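Tryptophan decarboxylase 1 (Oryza sativa subsp. japonica, PDB 6KHP) catalyses the pyridoxal-phosphate-dependent decarboxylation of L-tryptophan to tryptamine, and of 5-hydroxy-L-tryptophan to serotonin, in serotonin biosynthesis. Local coordinates at the interface of chains A and B. Numbering follows the deposited sequence. Chains: chain A/B, Tryptophan decarboxylase 1.

Contact 1: the interface of chains A and B. Residues chain A 24-25; chain B 108-110, 113, 396.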
loop_
_atom_site.group_PDB
_atom_site.type_symbol
_atom_site.label_atom_id
_atom_site.label_comp_id
_atom_site.label_asym_id
_atom_site.label_seq_id
_atom_site.Cartn_x
_atom_site.Cartn_y
_atom_site.Cartn_z
ATOM N N PRO A 24 15.406 -2.381 -17.283
ATOM C CA PRO A 24 15.624 -2.076 -15.860
ATOM C C PRO A 24 16.779 -1.124 -15.611
ATOM O O PRO A 24 16.812 -0.480 -14.553
ATOM C CB PRO A 24 15.892 -3.459 -15.239
ATOM C CG PRO A 24 16.435 -4.261 -16.357
ATOM C CD PRO A 24 15.716 -3.782 -17.607
ATOM N N LEU A 25 17.732 -1.017 -16.536
ATOM C CA LEU A 25 18.864 -0.111 -16.396
ATOM C C LEU A 25 18.841 1.031 -17.413
ATOM O O LEU A 25 19.892 1.609 -17.711
ATOM C CB LEU A 25 20.174 -0.885 -16.506
ATOM C CG LEU A 25 20.522 -1.824 -15.344
ATOM C CD1 LEU A 25 21.837 -2.556 -15.624
ATOM C CD2 LEU A 25 20.599 -1.070 -14.002
ATOM N N ASN B 108 20.331 -6.852 -12.928
ATOM C CA ASN B 108 20.385 -5.716 -12.027
ATOM C C ASN B 108 19.285 -4.742 -12.425
ATOM O O ASN B 108 18.662 -4.874 -13.482
ATOM C CB ASN B 108 21.781 -5.069 -12.068
ATOM C CG ASN B 108 22.125 -4.327 -10.793
ATOM O OD1 ASN B 108 21.309 -4.232 -9.857
ATOM N ND2 ASN B 108 23.340 -3.784 -10.748
ATOM N N SER B 109 19.052 -3.746 -11.575
ATOM C CA SER B 109 18.000 -2.788 -11.872
ATOM C C SER B 109 18.270 -1.510 -11.098
ATOM O O SER B 109 18.937 -1.518 -10.062
ATOM C CB SER B 109 16.614 -3.357 -11.533
ATOM O OG SER B 109 16.506 -3.619 -10.144
ATOM N N ALA B 110 17.715 -0.412 -11.611
ATOM C CA ALA B 110 17.859 0.882 -10.952
ATOM C C ALA B 110 17.296 0.846 -9.538
ATOM O O ALA B 110 17.868 1.444 -8.616
ATOM C CB ALA B 110 17.158 1.960 -11.779
ATOM N N ILE B 113 19.797 -1.010 -7.190
ATOM C CA ILE B 113 20.960 -0.189 -6.880
ATOM C C ILE B 113 20.575 0.892 -5.879
ATOM O O ILE B 113 21.258 1.094 -4.871
ATOM C CB ILE B 113 21.559 0.407 -8.168
ATOM C CG1 ILE B 113 21.994 -0.712 -9.128
ATOM C CG2 ILE B 113 22.746 1.296 -7.830
ATOM C CD1 ILE B 113 22.246 -0.219 -10.566
ATOM N N TYR B 396 8.530 -2.558 -9.633
ATOM C CA TYR B 396 8.244 -3.148 -10.943
ATOM C C TYR B 396 7.018 -4.050 -10.959
ATOM O O TYR B 396 6.371 -4.166 -12.000
ATOM C CB TYR B 396 9.459 -3.934 -11.456
ATOM C CG TYR B 396 10.732 -3.102 -11.503
ATOM C CD1 TYR B 396 10.748 -1.858 -12.129
ATOM C CD2 TYR B 396 11.911 -3.559 -10.915
ATOM C CE1 TYR B 396 11.902 -1.088 -12.171
ATOM C CE2 TYR B 396 13.072 -2.805 -10.950
ATOM C CZ TYR B 396 13.062 -1.566 -11.575
ATOM O OH TYR B 396 14.212 -0.814 -11.608
HETATM O O HOH W 1 14.654 0.853 -13.445
#

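Contact 2: the interface of chains A and B. Residues chain A 122-125; chain B 95, 106-108, 336.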
loop_
_atom_site.group_PDB
_atom_site.type_symbol
_atom_site.label_atom_id
_atom_site.label_comp_id
_atom_site.label_asym_id
_atom_site.label_seq_id
_atom_site.Cartn_x
_atom_site.Cartn_y
_atom_site.Cartn_z
ATOM N N MET A 122 28.344 -1.659 -11.252
ATOM C CA MET A 122 29.105 -2.524 -12.151
ATOM C C MET A 122 28.758 -3.986 -11.906
ATOM O O MET A 122 28.682 -4.778 -12.857
ATOM C CB MET A 122 30.600 -2.258 -11.992
ATOM C CG MET A 122 30.928 -0.801 -12.341
ATOM S SD MET A 122 32.680 -0.376 -12.296
ATOM C CE MET A 122 33.193 -1.056 -10.731
ATOM N N ASN A 123 28.515 -4.348 -10.639
ATOM C CA ASN A 123 27.901 -5.626 -10.264
ATOM C C ASN A 123 28.662 -6.818 -10.852
ATOM O O ASN A 123 28.062 -7.794 -11.318
ATOM C CB ASN A 123 26.421 -5.657 -10.669
ATOM C CG ASN A 123 25.621 -6.707 -9.905
ATOM O OD1 ASN A 123 25.846 -6.915 -8.728
ATOM N ND2 ASN A 123 24.679 -7.362 -10.579
ATOM N N THR A 124 29.992 -6.729 -10.851
ATOM C CA THR A 124 30.833 -7.847 -11.268
ATOM C C THR A 124 30.903 -8.893 -10.156
ATOM O O THR A 124 30.750 -8.579 -8.973
ATOM C CB THR A 124 32.252 -7.367 -11.642
ATOM O OG1 THR A 124 32.922 -6.819 -10.494
ATOM C CG2 THR A 124 32.208 -6.288 -12.727
ATOM N N VAL A 125 31.138 -10.144 -10.549
ATOM C CA VAL A 125 31.196 -11.289 -9.637
ATOM C C VAL A 125 32.603 -11.873 -9.730
ATOM O O VAL A 125 32.932 -12.574 -10.696
ATOM C CB VAL A 125 30.147 -12.353 -9.972
ATOM C CG1 VAL A 125 30.159 -13.441 -8.905
ATOM C CG2 VAL A 125 28.744 -11.718 -10.139
ATOM N N TRP B 95 30.734 -7.464 -16.646
ATOM C CA TRP B 95 29.506 -8.225 -16.425
ATOM C C TRP B 95 28.282 -7.476 -16.929
ATOM O O TRP B 95 27.331 -8.098 -17.412
ATOM C CB TRP B 95 29.353 -8.551 -14.929
ATOM C CG TRP B 95 30.272 -9.665 -14.476
ATOM C CD1 TRP B 95 31.643 -9.606 -14.357
ATOM C CD2 TRP B 95 29.897 -11.010 -14.113
ATOM N NE1 TRP B 95 32.131 -10.825 -13.931
ATOM C CE2 TRP B 95 31.089 -11.701 -13.776
ATOM C CE3 TRP B 95 28.678 -11.697 -14.052
ATOM C CZ2 TRP B 95 31.093 -13.046 -13.377
ATOM C CZ3 TRP B 95 28.682 -13.038 -13.653
ATOM C CH2 TRP B 95 29.889 -13.697 -13.318
ATOM N N SER B 106 24.586 -11.333 -13.979
ATOM C CA SER B 106 24.230 -10.734 -12.703
ATOM C C SER B 106 23.245 -9.616 -13.018
ATOM O O SER B 106 23.591 -8.431 -13.074
ATOM C CB SER B 106 25.472 -10.243 -11.958
ATOM O OG SER B 106 26.296 -9.449 -12.799
ATOM N N THR B 107 21.996 -10.015 -13.257
ATOM C CA THR B 107 21.002 -9.042 -13.683
ATOM C C THR B 107 20.768 -8.050 -12.552
ATOM O O THR B 107 21.009 -8.338 -11.377
ATOM C CB THR B 107 19.687 -9.720 -14.119
ATOM O OG1 THR B 107 19.021 -10.327 -12.998
ATOM C CG2 THR B 107 19.949 -10.769 -15.191
ATOM N N ASN B 108 20.331 -6.852 -12.928
ATOM C CA ASN B 108 20.385 -5.716 -12.027
ATOM C C ASN B 108 19.285 -4.742 -12.425
ATOM O O ASN B 108 18.662 -4.874 -13.482
ATOM C CB ASN B 108 21.781 -5.069 -12.068
ATOM C CG ASN B 108 22.125 -4.327 -10.793
ATOM O OD1 ASN B 108 21.309 -4.232 -9.857
ATOM N ND2 ASN B 108 23.340 -3.784 -10.748
ATOM N N LEU B 336 24.214 -8.128 -6.215
ATOM C CA LEU B 336 24.793 -8.897 -5.115
ATOM C C LEU B 336 24.905 -8.036 -3.854
ATOM O O LEU B 336 25.136 -6.822 -3.926
ATOM C CB LEU B 336 26.183 -9.411 -5.508
ATOM C CG LEU B 336 26.324 -10.645 -6.398
ATOM C CD1 LEU B 336 25.931 -10.335 -7.832
ATOM C CD2 LEU B 336 27.770 -11.158 -6.315
HETATM O O HOH W 2 22.841 -9.214 -9.761
#

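Contact 1: the interface of chains A and B
A:Pro24 and A:Leu25, on the N-terminal stretch just ahead of helix 27-47, lie against the start of helix 110-122 of the partner subunit in the homodimer of this group II decarboxylase. A direct hydrogen bond joins the chains: the backbone amide of B:Ala110 donates to the carbonyl of A:Pro24, with N to O at 3.1 Å and 158° at the hydrogen. The amide sits 33° away from the carbonyl plane. Because B:Ala110 is the first residue of its helix, its N-H is not used up by the helical pattern, and a main-chain acceptor from the other subunit takes it, an arrangement resembling a helix N-terminal cap.

The same carbonyl oxygen also meets a water, which joins it to the phenol OH of B:Tyr396 on helix 386-420. A:Pro24 O and B:Tyr396 OH are themselves 3.9 Å apart, a gap that the water bridges.

Apolar contacts flank the polar ones. The ring atom CB of A:Pro24 touches B:Ser109 CB at 3.8 Å and rests by the carbonyl oxygen of B:Asn108. The side chain of A:Leu25 leaves beside its own backbone N (chi1 -70°), which carries one methyl over the main chain of B:Ser109, with A:Leu25 CD2 3.8 Å from B:Ser109 CA. The same methyl also meets the tip of an isoleucine, A:Leu25 CD2 lying 3.9 Å from B:Ile113 CD1.

Contact 2: the interface of chains A and B
A:Asn123, directly after helix 110-122, inserts its side chain between B:Ser106 and B:Leu336 of the other subunit, while A:Thr124 and A:Val125 lie over the indole of B:Trp95. Polar contacts centre on the asparagine. Its backbone carbonyl oxygen, A:Asn123 O, accepts from the hydroxyl B:Ser106 OG at 2.8 Å, with a C=O...donor angle of 164° that places the donor nearly in line with the carbonyl. The side-chain amide is held at both ends: A:Asn123 OD1 accepts from the backbone B:Leu336 N at 3.2 Å, the donor only 16° from the carbonyl plane, while ND2 makes a weak, bent bond to B:Ser106 O. A water between ND2 and the carbonyl of B:Thr107 adds a further link. Opposite partners for OD1 and ND2 fix which way round the amide lies. With CG of A:Asn123 opposite the main-chain nitrogen (chi1 -160°), the side chain extends toward these groups from a backbone of positive phi.

Ring contacts form the second set. A:Thr124 CA stands 3.9 Å from the centroid of the five-membered ring of B:Trp95, and A:Val125 CB 3.8 Å from the centroid of its six-membered ring, both CH-pi contacts over the face; the valine N lies above the same plane. The valine side chain stands roughly perpendicular to that of the tryptophan. A:Val125 CG2 also reaches B:Leu336 CD1 at 3.9 Å, extending the apolar surface past the ring. An alanine in place of B:Trp95 would probably open a gap beneath A:Thr124 and A:Val125 and free that segment to shift.

Together the bonds and the ring contacts anchor the loop after helix 110-122 on the partner subunit, helping to hold the homodimer together.

Contact 1 and contact 2 are neighbouring patches of one two-fold interface, their C-alpha centres about 11 Å apart. B:Asn108 belongs to both: its carbonyl oxygen borders contact 1 and its side-chain amide contact 2, so the loop before helix 110-122 connects them. That helix is involved from both subunits, by its start in chain B at contact 1 and by the loop that follows its end in chain A at contact 2. Since each patch has a symmetry twin, in each subunit the start of the helix and the loop after its end face the partner, which probably couples the N-terminal segment to the core of the dimer.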